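PDB 2Q09: imidazolonepropionase from Unidentified, which catalyses the hydrolytic opening of the imidazolone ring of 4-imidazolone-5-propanoate to N-formimidoyl-L-glutamate, the third step of histidine degradation. Local coordinates for residues N11-A15 with L26-H30; P14-D20 with G365-V369; P66-C71 with V350-A355; M371-F375 with V400-E404. The contacts are given in a common frame with arbitrary orientation. Residues are numbered along the deposited sequence.

Interaction 1: N11-A15 with L26-H30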
loop_
_atom_site.group_PDB
_atom_site.type_symbol
_atom_site.label_atom_id
_atom_site.label_comp_id
_atom_site.label_asym_id
_atom_site.label_seq_id
_atom_site.Cartn_x
_atom_site.Cartn_y
_atom_site.Cartn_z
ATOM N N ASN A 11 -21.123 -15.694 -16.510
ATOM C CA ASN A 11 -20.022 -16.578 -16.844
ATOM C C ASN A 11 -18.631 -16.087 -16.462
ATOM O O ASN A 11 -17.755 -15.973 -17.315
ATOM C CB ASN A 11 -20.059 -16.905 -18.340
ATOM C CG ASN A 11 -21.344 -17.606 -18.745
ATOM O OD1 ASN A 11 -21.722 -18.614 -18.155
ATOM N ND2 ASN A 11 -22.022 -17.074 -19.755
ATOM N N VAL A 12 -18.435 -15.790 -15.186
ATOM C CA VAL A 12 -17.123 -15.374 -14.712
ATOM C C VAL A 12 -16.529 -16.544 -13.934
ATOM O O VAL A 12 -17.251 -17.249 -13.228
ATOM C CB VAL A 12 -17.196 -14.154 -13.766
ATOM C CG1 VAL A 12 -17.616 -12.915 -14.538
ATOM C CG2 VAL A 12 -18.144 -14.432 -12.625
ATOM N N THR A 13 -15.227 -16.770 -14.091
ATOM C CA THR A 13 -14.531 -17.828 -13.360
ATOM C C THR A 13 -13.876 -17.084 -12.202
ATOM O O THR A 13 -12.781 -16.542 -12.331
ATOM C CB THR A 13 -13.453 -18.493 -14.225
ATOM O OG1 THR A 13 -14.056 -19.016 -15.415
ATOM C CG2 THR A 13 -12.781 -19.624 -13.454
ATOM N N PRO A 14 -14.539 -17.073 -11.040
ATOM C CA PRO A 14 -14.073 -16.389 -9.839
ATOM C C PRO A 14 -12.935 -16.959 -9.010
ATOM O O PRO A 14 -12.978 -18.104 -8.573
ATOM C CB PRO A 14 -15.346 -16.273 -9.014
ATOM C CG PRO A 14 -15.967 -17.618 -9.258
ATOM C CD PRO A 14 -15.797 -17.793 -10.768
ATOM N N ALA A 15 -11.909 -16.137 -8.819
ATOM C CA ALA A 15 -10.782 -16.483 -7.962
ATOM C C ALA A 15 -11.185 -15.611 -6.782
ATOM O O ALA A 15 -10.771 -14.459 -6.689
ATOM C CB ALA A 15 -9.463 -15.987 -8.563
ATOM N N LEU A 26 -10.568 -20.440 -6.137
ATOM C CA LEU A 26 -11.159 -20.494 -7.476
ATOM C C LEU A 26 -12.394 -21.388 -7.476
ATOM O O LEU A 26 -12.395 -22.448 -6.847
ATOM C CB LEU A 26 -10.154 -21.049 -8.490
ATOM C CG LEU A 26 -9.202 -20.096 -9.216
ATOM C CD1 LEU A 26 -8.147 -20.903 -9.947
ATOM C CD2 LEU A 26 -9.989 -19.222 -10.199
ATOM N N LEU A 27 -13.430 -20.960 -8.192
ATOM C CA LEU A 27 -14.679 -21.717 -8.279
ATOM C C LEU A 27 -15.076 -21.922 -9.737
ATOM O O LEU A 27 -14.464 -21.348 -10.649
ATOM C CB LEU A 27 -15.806 -20.963 -7.576
ATOM C CG LEU A 27 -15.582 -20.431 -6.156
ATOM C CD1 LEU A 27 -16.777 -19.579 -5.764
ATOM C CD2 LEU A 27 -15.404 -21.580 -5.170
ATOM N N GLU A 28 -16.106 -22.742 -9.943
ATOM C CA GLU A 28 -16.625 -23.007 -11.277
ATOM C C GLU A 28 -17.235 -21.693 -11.755
ATOM O O GLU A 28 -17.401 -20.770 -10.970
ATOM C CB GLU A 28 -17.718 -24.083 -11.210
ATOM C CG GLU A 28 -18.911 -23.683 -10.338
ATOM C CD GLU A 28 -19.942 -24.783 -10.203
ATOM O OE1 GLU A 28 -20.491 -25.213 -11.234
ATOM O OE2 GLU A 28 -20.200 -25.217 -9.065
ATOM N N PRO A 29 -17.581 -21.591 -13.044
ATOM C CA PRO A 29 -18.176 -20.354 -13.560
ATOM C C PRO A 29 -19.379 -19.906 -12.728
ATOM O O PRO A 29 -20.219 -20.721 -12.333
ATOM C CB PRO A 29 -18.561 -20.734 -14.984
ATOM C CG PRO A 29 -17.487 -21.699 -15.362
ATOM C CD PRO A 29 -17.374 -22.567 -14.127
ATOM N N HIS A 30 -19.447 -18.608 -12.452
ATOM C CA HIS A 30 -20.530 -18.036 -11.661
ATOM C C HIS A 30 -21.116 -16.802 -12.325
ATOM O O HIS A 30 -20.662 -16.359 -13.376
ATOM C CB HIS A 30 -20.027 -17.605 -10.278
ATOM C CG HIS A 30 -20.008 -18.701 -9.259
ATOM N ND1 HIS A 30 -19.305 -19.874 -9.433
ATOM C CD2 HIS A 30 -20.590 -18.789 -8.039
ATOM C CE1 HIS A 30 -19.455 -20.636 -8.362
ATOM N NE2 HIS A 30 -20.231 -20.001 -7.504
#
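Two backbone hydrogen bonds pair V12 with H30: H30 N gives to V12 O at 2.7 Å, and V12 N gives to H30 O at 2.9 Å. A third runs from L27 N to P14 O (2.9 Å). P14 has no amide proton and needs none here, since its carbonyl accepts and its ring packs on L27 beside the H30 ring. Two CA-H...O contacts reinforce the same acceptors, P29 CA to V12 O (3.3 Å) and L26 CA to P14 O (3.2 Å). H30 ND1 gives to E28 O within its own loop at 2.6 Å. Apolar packing follows: P14 CG meets L27 CB at 3.7 Å, and A15 CB, small enough to let a leucine close, meets L26 CD2 at 3.7 Å. V12 and P14 are covered further by V64 of strand 63-73. N11, with positive phi and psi, shares H30 with V12. This is a G1 beta bulge in an antiparallel pairing, where the chain turns the corner between two sheets.

Interaction 2: P14-D20 with G365-V369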
loop_
_atom_site.group_PDB
_atom_site.type_symbol
_atom_site.label_atom_id
_atom_site.label_comp_id
_atom_site.label_asym_id
_atom_site.label_seq_id
_atom_site.Cartn_x
_atom_site.Cartn_y
_atom_site.Cartn_z
ATOM N N PRO A 14 -14.539 -17.073 -11.040
ATOM C CA PRO A 14 -14.073 -16.389 -9.839
ATOM C C PRO A 14 -12.935 -16.959 -9.010
ATOM O O PRO A 14 -12.978 -18.104 -8.573
ATOM C CB PRO A 14 -15.346 -16.273 -9.014
ATOM C CG PRO A 14 -15.967 -17.618 -9.258
ATOM C CD PRO A 14 -15.797 -17.793 -10.768
ATOM N N ALA A 15 -11.909 -16.137 -8.819
ATOM C CA ALA A 15 -10.782 -16.483 -7.962
ATOM C C ALA A 15 -11.185 -15.611 -6.782
ATOM O O ALA A 15 -10.771 -14.459 -6.689
ATOM C CB ALA A 15 -9.463 -15.987 -8.563
ATOM N N THR A 16 -12.010 -16.162 -5.902
ATOM C CA THR A 16 -12.545 -15.417 -4.773
ATOM C C THR A 16 -11.544 -14.937 -3.753
ATOM O O THR A 16 -11.792 -13.933 -3.081
ATOM C CB THR A 16 -13.619 -16.238 -4.020
ATOM O OG1 THR A 16 -13.006 -17.376 -3.403
ATOM C CG2 THR A 16 -14.698 -16.720 -5.001
ATOM N N LEU A 17 -10.422 -15.641 -3.634
ATOM C CA LEU A 17 -9.423 -15.276 -2.636
ATOM C C LEU A 17 -10.090 -15.255 -1.253
ATOM O O LEU A 17 -9.694 -14.493 -0.364
ATOM C CB LEU A 17 -8.798 -13.901 -2.948
ATOM C CG LEU A 17 -7.512 -13.823 -3.792
ATOM C CD1 LEU A 17 -6.378 -14.534 -3.048
ATOM C CD2 LEU A 17 -7.734 -14.481 -5.171
ATOM N N ARG A 18 -11.104 -16.102 -1.078
ATOM C CA ARG A 18 -11.804 -16.186 0.203
ATOM C C ARG A 18 -10.860 -16.710 1.286
ATOM O O ARG A 18 -10.093 -17.644 1.057
ATOM C CB ARG A 18 -13.021 -17.113 0.105
ATOM C CG ARG A 18 -14.194 -16.557 -0.677
ATOM C CD ARG A 18 -15.385 -17.512 -0.604
ATOM N NE ARG A 18 -15.848 -17.675 0.770
ATOM C CZ ARG A 18 -16.732 -18.582 1.162
ATOM N NH1 ARG A 18 -17.259 -19.422 0.291
ATOM N NH2 ARG A 18 -17.091 -18.646 2.434
ATOM N N SER A 19 -10.927 -16.111 2.469
ATOM C CA SER A 19 -10.073 -16.510 3.585
ATOM C C SER A 19 -10.280 -17.956 4.038
ATOM O O SER A 19 -9.386 -18.564 4.617
ATOM C CB SER A 19 -10.305 -15.582 4.777
ATOM O OG SER A 19 -11.665 -15.616 5.178
ATOM N N ASP A 20 -11.453 -18.511 3.764
ATOM C CA ASP A 20 -11.746 -19.873 4.186
ATOM C C ASP A 20 -11.576 -20.893 3.069
ATOM O O ASP A 20 -11.879 -22.074 3.258
ATOM C CB ASP A 20 -13.167 -19.943 4.740
ATOM C CG ASP A 20 -14.219 -19.787 3.664
ATOM O OD1 ASP A 20 -13.980 -19.048 2.686
ATOM O OD2 ASP A 20 -15.293 -20.401 3.799
ATOM N N GLY A 365 -10.998 -7.031 -0.710
ATOM C CA GLY A 365 -10.046 -8.118 -0.810
ATOM C C GLY A 365 -10.549 -9.513 -1.108
ATOM O O GLY A 365 -9.730 -10.414 -1.332
ATOM N N GLN A 366 -11.868 -9.709 -1.106
ATOM C CA GLN A 366 -12.430 -11.032 -1.381
ATOM C C GLN A 366 -13.722 -10.921 -2.178
ATOM O O GLN A 366 -14.448 -9.936 -2.064
ATOM C CB GLN A 366 -12.733 -11.763 -0.076
ATOM C CG GLN A 366 -11.561 -11.888 0.877
ATOM C CD GLN A 366 -11.957 -12.554 2.176
ATOM O OE1 GLN A 366 -12.454 -13.684 2.180
ATOM N NE2 GLN A 366 -11.748 -11.858 3.288
ATOM N N LEU A 367 -14.007 -11.935 -2.989
ATOM C CA LEU A 367 -15.237 -11.941 -3.767
ATOM C C LEU A 367 -16.275 -12.679 -2.926
ATOM O O LEU A 367 -16.528 -13.872 -3.115
ATOM C CB LEU A 367 -15.041 -12.641 -5.121
ATOM C CG LEU A 367 -14.015 -12.042 -6.096
ATOM C CD1 LEU A 367 -14.156 -12.739 -7.445
ATOM C CD2 LEU A 367 -14.236 -10.547 -6.266
ATOM N N ARG A 368 -16.840 -11.959 -1.963
ATOM C CA ARG A 368 -17.864 -12.502 -1.081
ATOM C C ARG A 368 -19.091 -11.611 -1.100
ATOM O O ARG A 368 -18.986 -10.392 -1.219
ATOM C CB ARG A 368 -17.391 -12.532 0.363
ATOM C CG ARG A 368 -16.231 -13.414 0.697
ATOM C CD ARG A 368 -16.189 -13.516 2.205
ATOM N NE ARG A 368 -15.085 -14.320 2.701
ATOM C CZ ARG A 368 -15.178 -15.126 3.749
ATOM N NH1 ARG A 368 -16.331 -15.233 4.397
ATOM N NH2 ARG A 368 -14.126 -15.817 4.155
ATOM N N VAL A 369 -20.256 -12.221 -0.934
ATOM C CA VAL A 369 -21.492 -11.459 -0.886
ATOM C C VAL A 369 -21.427 -10.526 0.312
ATOM O O VAL A 369 -21.001 -10.919 1.389
ATOM C CB VAL A 369 -22.710 -12.398 -0.756
ATOM C CG1 VAL A 369 -23.895 -11.654 -0.147
ATOM C CG2 VAL A 369 -23.075 -12.935 -2.124
HETATM O O HOH W 1 -12.285 -12.904 6.004
#
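Two irregular loops meet here, and turns shape both: an ST turn, in which T16 OG1 accepts from R18 N at 3.3 Å, and an inverse gamma turn centred on L367. The loops join the chain just after strand 12-14 to the one leading into strand 375-378, in the beta part built from the two ends of the chain, next to the TIM barrel. T16 has its backbone carbonyl O filled by L367 N (3.0 Å, nearly straight), while its hydroxyl also bonds G25 O. Q366 uses both ends of its amide, as a long neutral side chain can. Its OE1 accepts from S19 N at 2.9 Å and from R368 NE at 2.8 Å, with a weak third bond from R368 NH2 at 3.4 Å; its NE2 gives to a water that also bonds S19 OG. The carbonyl of L17 is taken by R352 of helix 352-357. D20 lies between two arginines: its OD2 is 2.9 Å from R18 NH2 and its OD1 3.6 Å from R368 NH2, ion pairs in which no N-H points at the oxygen. Such a carboxylate offsets the closeness of the like-charged R18 and R368. Away from these charges, the branched side chain of L367 suits the apolar gap by P14 and P66, and its CD1 comes 4.0 Å from P14 CB.

Interaction 3: P66-C71 with V350-A355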
loop_
_atom_site.group_PDB
_atom_site.type_symbol
_atom_site.label_atom_id
_atom_site.label_comp_id
_atom_site.label_asym_id
_atom_site.label_seq_id
_atom_site.Cartn_x
_atom_site.Cartn_y
_atom_site.Cartn_z
ATOM N N PRO A 66 -10.581 -10.070 -7.080
ATOM C CA PRO A 66 -10.881 -8.831 -6.353
ATOM C C PRO A 66 -9.925 -7.781 -6.932
ATOM O O PRO A 66 -8.932 -8.151 -7.579
ATOM C CB PRO A 66 -10.482 -9.155 -4.925
ATOM C CG PRO A 66 -10.693 -10.640 -4.825
ATOM C CD PRO A 66 -10.125 -11.121 -6.158
ATOM N N GLY A 67 -10.227 -6.497 -6.747
ATOM C CA GLY A 67 -9.343 -5.466 -7.263
ATOM C C GLY A 67 -8.056 -5.528 -6.466
ATOM O O GLY A 67 -8.089 -5.868 -5.284
ATOM N N LEU A 68 -6.925 -5.196 -7.076
ATOM C CA LEU A 68 -5.661 -5.259 -6.352
ATOM C C LEU A 68 -5.522 -4.061 -5.412
ATOM O O LEU A 68 -6.098 -2.991 -5.647
ATOM C CB LEU A 68 -4.482 -5.317 -7.327
ATOM C CG LEU A 68 -4.572 -6.390 -8.424
ATOM C CD1 LEU A 68 -3.267 -6.411 -9.205
ATOM C CD2 LEU A 68 -4.866 -7.764 -7.818
ATOM N N ILE A 69 -4.765 -4.265 -4.341
ATOM C CA ILE A 69 -4.546 -3.233 -3.343
ATOM C C ILE A 69 -3.054 -3.027 -3.071
ATOM O O ILE A 69 -2.351 -3.990 -2.756
ATOM C CB ILE A 69 -5.252 -3.638 -2.030
ATOM C CG1 ILE A 69 -6.740 -3.889 -2.313
ATOM C CG2 ILE A 69 -5.082 -2.563 -0.961
ATOM C CD1 ILE A 69 -7.509 -4.461 -1.133
ATOM N N ASP A 70 -2.596 -1.779 -3.182
ATOM C CA ASP A 70 -1.193 -1.404 -2.932
ATOM C C ASP A 70 -1.247 -0.611 -1.626
ATOM O O ASP A 70 -1.540 0.588 -1.624
ATOM C CB ASP A 70 -0.675 -0.521 -4.078
ATOM C CG ASP A 70 0.838 -0.501 -4.172
ATOM O OD1 ASP A 70 1.344 0.151 -5.106
ATOM O OD2 ASP A 70 1.516 -1.130 -3.330
ATOM N N CYS A 71 -0.961 -1.284 -0.518
ATOM C CA CYS A 71 -1.076 -0.686 0.807
ATOM C C CYS A 71 0.085 0.117 1.380
ATOM O O CYS A 71 0.050 0.469 2.560
ATOM C CB CYS A 71 -1.460 -1.779 1.814
ATOM S SG CYS A 71 -0.180 -3.081 2.069
ATOM N N VAL A 350 -1.787 -8.925 -2.084
ATOM C CA VAL A 350 -2.296 -7.678 -2.656
ATOM C C VAL A 350 -3.823 -7.618 -2.648
ATOM O O VAL A 350 -4.425 -6.743 -3.279
ATOM C CB VAL A 350 -1.785 -7.459 -4.102
ATOM C CG1 VAL A 350 -0.253 -7.427 -4.099
ATOM C CG2 VAL A 350 -2.306 -8.557 -5.028
ATOM N N THR A 351 -4.450 -8.564 -1.955
ATOM C CA THR A 351 -5.901 -8.564 -1.842
ATOM C C THR A 351 -6.290 -8.659 -0.375
ATOM O O THR A 351 -6.325 -7.651 0.332
ATOM C CB THR A 351 -6.556 -9.738 -2.627
ATOM O OG1 THR A 351 -5.962 -10.987 -2.244
ATOM C CG2 THR A 351 -6.378 -9.524 -4.138
ATOM N N ARG A 352 -6.555 -9.883 0.070
ATOM C CA ARG A 352 -6.948 -10.181 1.444
ATOM C C ARG A 352 -6.079 -9.516 2.516
ATOM O O ARG A 352 -6.579 -8.789 3.382
ATOM C CB ARG A 352 -6.918 -11.704 1.631
ATOM C CG ARG A 352 -7.827 -12.228 2.702
ATOM C CD ARG A 352 -8.171 -13.691 2.462
ATOM N NE ARG A 352 -7.048 -14.596 2.697
ATOM C CZ ARG A 352 -6.607 -15.476 1.804
ATOM N NH1 ARG A 352 -7.187 -15.569 0.617
ATOM N NH2 ARG A 352 -5.590 -16.274 2.103
ATOM N N HIS A 353 -4.778 -9.773 2.461
ATOM C CA HIS A 353 -3.855 -9.232 3.447
ATOM C C HIS A 353 -3.624 -7.734 3.305
ATOM O O HIS A 353 -3.444 -7.039 4.301
ATOM C CB HIS A 353 -2.548 -10.021 3.376
ATOM C CG HIS A 353 -2.750 -11.495 3.563
ATOM N ND1 HIS A 353 -1.946 -12.447 2.970
ATOM C CD2 HIS A 353 -3.694 -12.178 4.254
ATOM C CE1 HIS A 353 -2.390 -13.653 3.287
ATOM N NE2 HIS A 353 -3.448 -13.517 4.064
ATOM N N ALA A 354 -3.639 -7.240 2.072
ATOM C CA ALA A 354 -3.457 -5.811 1.829
ATOM C C ALA A 354 -4.662 -5.075 2.401
ATOM O O ALA A 354 -4.527 -3.999 2.981
ATOM C CB ALA A 354 -3.339 -5.531 0.328
ATOM N N ALA A 355 -5.848 -5.652 2.224
ATOM C CA ALA A 355 -7.068 -5.043 2.738
ATOM C C ALA A 355 -6.970 -4.909 4.257
ATOM O O ALA A 355 -7.280 -3.857 4.817
ATOM C CB ALA A 355 -8.282 -5.889 2.364
#
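This is a buried strand-to-helix contact, close to the centre of the molecule, in which the first barrel strand, 63-73, meets the start of helix 352-357. One hydrogen bond joins the backbones: I69 N gives to V350 O at 2.7 Å, just where the chain enters the helix through T351, at the N-cap position though its side chain caps nothing. The rest is apolar. I69 points toward 350-355 and has the most area covered in this contact; its CB rests 3.6 Å from A354 CB, and its CD1 reaches A355 CB at 3.9 Å. Alanine suits both helix positions, its methyl letting the helix near the strand while isoleucine fills the space. Two residues further on, on the same face of the strand, C71 brings SG within 4.4 Å of A354 CB, whereas D70 points away and bonds the hydroxyls of S315 and S316. Nearer the start of the strand, L68 CD2 packs on V350 CG2 at 3.9 Å, and P66 CB lies 4.2 Å from T351 CG2; the hydroxyl of T351 is occupied by M347 O. L68 and V350 both continue onto L328. H72 comes next after C71 and H74 just past the strand's end; with H242 and D317 they hold the iron. The arrangement is that of a metal-dependent hydrolase TIM barrel, with a helix packed against the strand that leads into the first metal ligands.

Interaction 4: M371-F375 with V400-E404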
loop_
_atom_site.group_PDB
_atom_site.type_symbol
_atom_site.label_atom_id
_atom_site.label_comp_id
_atom_site.label_asym_id
_atom_site.label_seq_id
_atom_site.Cartn_x
_atom_site.Cartn_y
_atom_site.Cartn_z
HETATM N N MSE A 371 -19.538 -7.740 0.499
HETATM C CA MSE A 371 -18.367 -6.866 0.422
HETATM C C MSE A 371 -18.468 -5.931 -0.780
HETATM O O MSE A 371 -19.269 -6.166 -1.683
HETATM C CB MSE A 371 -17.086 -7.701 0.353
HETATM C CG MSE A 371 -16.824 -8.463 1.640
HETATM SE SE MSE A 371 -15.082 -9.314 1.671
HETATM C CE MSE A 371 -14.062 -7.876 2.408
ATOM N N LEU A 372 -17.654 -4.877 -0.792
ATOM C CA LEU A 372 -17.688 -3.908 -1.883
ATOM C C LEU A 372 -17.392 -4.549 -3.230
ATOM O O LEU A 372 -16.578 -5.479 -3.326
ATOM C CB LEU A 372 -16.709 -2.765 -1.603
ATOM C CG LEU A 372 -17.083 -1.909 -0.383
ATOM C CD1 LEU A 372 -15.907 -1.022 0.014
ATOM C CD2 LEU A 372 -18.325 -1.068 -0.698
ATOM N N ALA A 373 -18.049 -4.044 -4.271
ATOM C CA ALA A 373 -17.884 -4.584 -5.612
ATOM C C ALA A 373 -16.665 -4.025 -6.345
ATOM O O ALA A 373 -16.805 -3.286 -7.326
ATOM C CB ALA A 373 -19.150 -4.337 -6.436
ATOM N N ASP A 374 -15.484 -4.383 -5.853
ATOM C CA ASP A 374 -14.221 -3.963 -6.454
ATOM C C ASP A 374 -13.613 -5.238 -7.018
ATOM O O ASP A 374 -13.009 -6.023 -6.282
ATOM C CB ASP A 374 -13.293 -3.361 -5.392
ATOM C CG ASP A 374 -13.709 -1.966 -4.972
ATOM O OD1 ASP A 374 -14.833 -1.544 -5.325
ATOM O OD2 ASP A 374 -12.908 -1.293 -4.284
ATOM N N PHE A 375 -13.789 -5.461 -8.314
ATOM C CA PHE A 375 -13.251 -6.667 -8.919
ATOM C C PHE A 375 -12.726 -6.428 -10.322
ATOM O O PHE A 375 -12.982 -5.375 -10.930
ATOM C CB PHE A 375 -14.308 -7.781 -8.909
ATOM C CG PHE A 375 -15.585 -7.428 -9.612
ATOM C CD1 PHE A 375 -15.721 -7.604 -10.985
ATOM C CD2 PHE A 375 -16.665 -6.929 -8.892
ATOM C CE1 PHE A 375 -16.922 -7.305 -11.631
ATOM C CE2 PHE A 375 -17.869 -6.625 -9.522
ATOM C CZ PHE A 375 -17.998 -6.809 -10.896
ATOM N N VAL A 400 -15.164 -0.792 -9.818
ATOM C CA VAL A 400 -14.941 -0.194 -8.511
ATOM C C VAL A 400 -16.293 0.303 -8.001
ATOM O O VAL A 400 -16.979 1.070 -8.679
ATOM C CB VAL A 400 -13.934 0.977 -8.603
ATOM C CG1 VAL A 400 -13.785 1.651 -7.256
ATOM C CG2 VAL A 400 -12.581 0.451 -9.091
ATOM N N ASN A 401 -16.669 -0.149 -6.812
ATOM C CA ASN A 401 -17.941 0.203 -6.195
ATOM C C ASN A 401 -19.106 -0.160 -7.110
ATOM O O ASN A 401 -20.113 0.546 -7.171
ATOM C CB ASN A 401 -17.993 1.692 -5.857
ATOM C CG ASN A 401 -18.982 1.996 -4.742
ATOM O OD1 ASN A 401 -19.981 2.690 -4.941
ATOM N ND2 ASN A 401 -18.708 1.459 -3.560
ATOM N N GLY A 402 -18.948 -1.263 -7.834
ATOM C CA GLY A 402 -19.994 -1.722 -8.728
ATOM C C GLY A 402 -20.082 -1.050 -10.082
ATOM O O GLY A 402 -20.973 -1.368 -10.866
ATOM N N GLU A 403 -19.179 -0.119 -10.385
ATOM C CA GLU A 403 -19.240 0.554 -11.678
ATOM C C GLU A 403 -18.013 0.333 -12.550
ATOM O O GLU A 403 -16.883 0.354 -12.066
ATOM C CB GLU A 403 -19.460 2.058 -11.488
ATOM C CG GLU A 403 -20.753 2.393 -10.778
ATOM C CD GLU A 403 -21.393 3.649 -11.312
ATOM O OE1 GLU A 403 -21.770 3.661 -12.502
ATOM O OE2 GLU A 403 -21.518 4.624 -10.545
ATOM N N GLU A 404 -18.256 0.124 -13.844
ATOM C CA GLU A 404 -17.181 -0.088 -14.807
ATOM C C GLU A 404 -16.324 1.170 -14.875
ATOM O O GLU A 404 -16.846 2.284 -14.860
ATOM C CB GLU A 404 -17.765 -0.397 -16.188
ATOM C CG GLU A 404 -16.724 -0.515 -17.290
ATOM C CD GLU A 404 -15.760 -1.664 -17.059
ATOM O OE1 GLU A 404 -16.168 -2.831 -17.214
ATOM O OE2 GLU A 404 -14.592 -1.399 -16.714
#
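Two hydrogen bonds hold the type I' turn V400-E403 against the loop leading into strand 375-378. G402 N gives to A373 O at 3.0 Å, and N401 N gives to D374 OD1 at 2.7 Å, so consecutive turn amides are met by one backbone and one side-chain acceptor. Within the turn, V400 N gives to E403 O (3.1 Å) and E403 N to V400 O (3.0 Å). The backbone angles explain the residue types. N401 and G402 both have positive phi, which asparagine tolerates well; at G402 a CB would be jammed against the carbonyl O of N401; it would also sit close by A373. A373, centre of an inverse gamma turn, is small. Packing is modest: V400 CG1 lies 3.9 Å from D374 OD1, while the side chain of L372 lies against that of N401. As for charge, D374 OD2 forms a salt bridge with R168. The cost of burying this carboxylate is thus offset by a well-directed amide bond and by the charge of R168.

In the fold
From the N terminus, interaction 1 closes first, a short loop of ten residues between 11-15 and 26-30. Interaction 2 starts from the same stretch, sharing P14 and A15, but closes a loop of 344 residues that spans the whole barrel. Interaction 3 is nested inside that loop and joins the first barrel strand to helix 352-357; it touches interaction 2 where R352 meets L17. Interaction 4 follows in series, closing 24 residues around strands 375-378 and 395-400, and meets interaction 3 through the backbones of G67 and D374. Together they tie the N-terminal and C-terminal beta segments to each other and to the barrel's first strand.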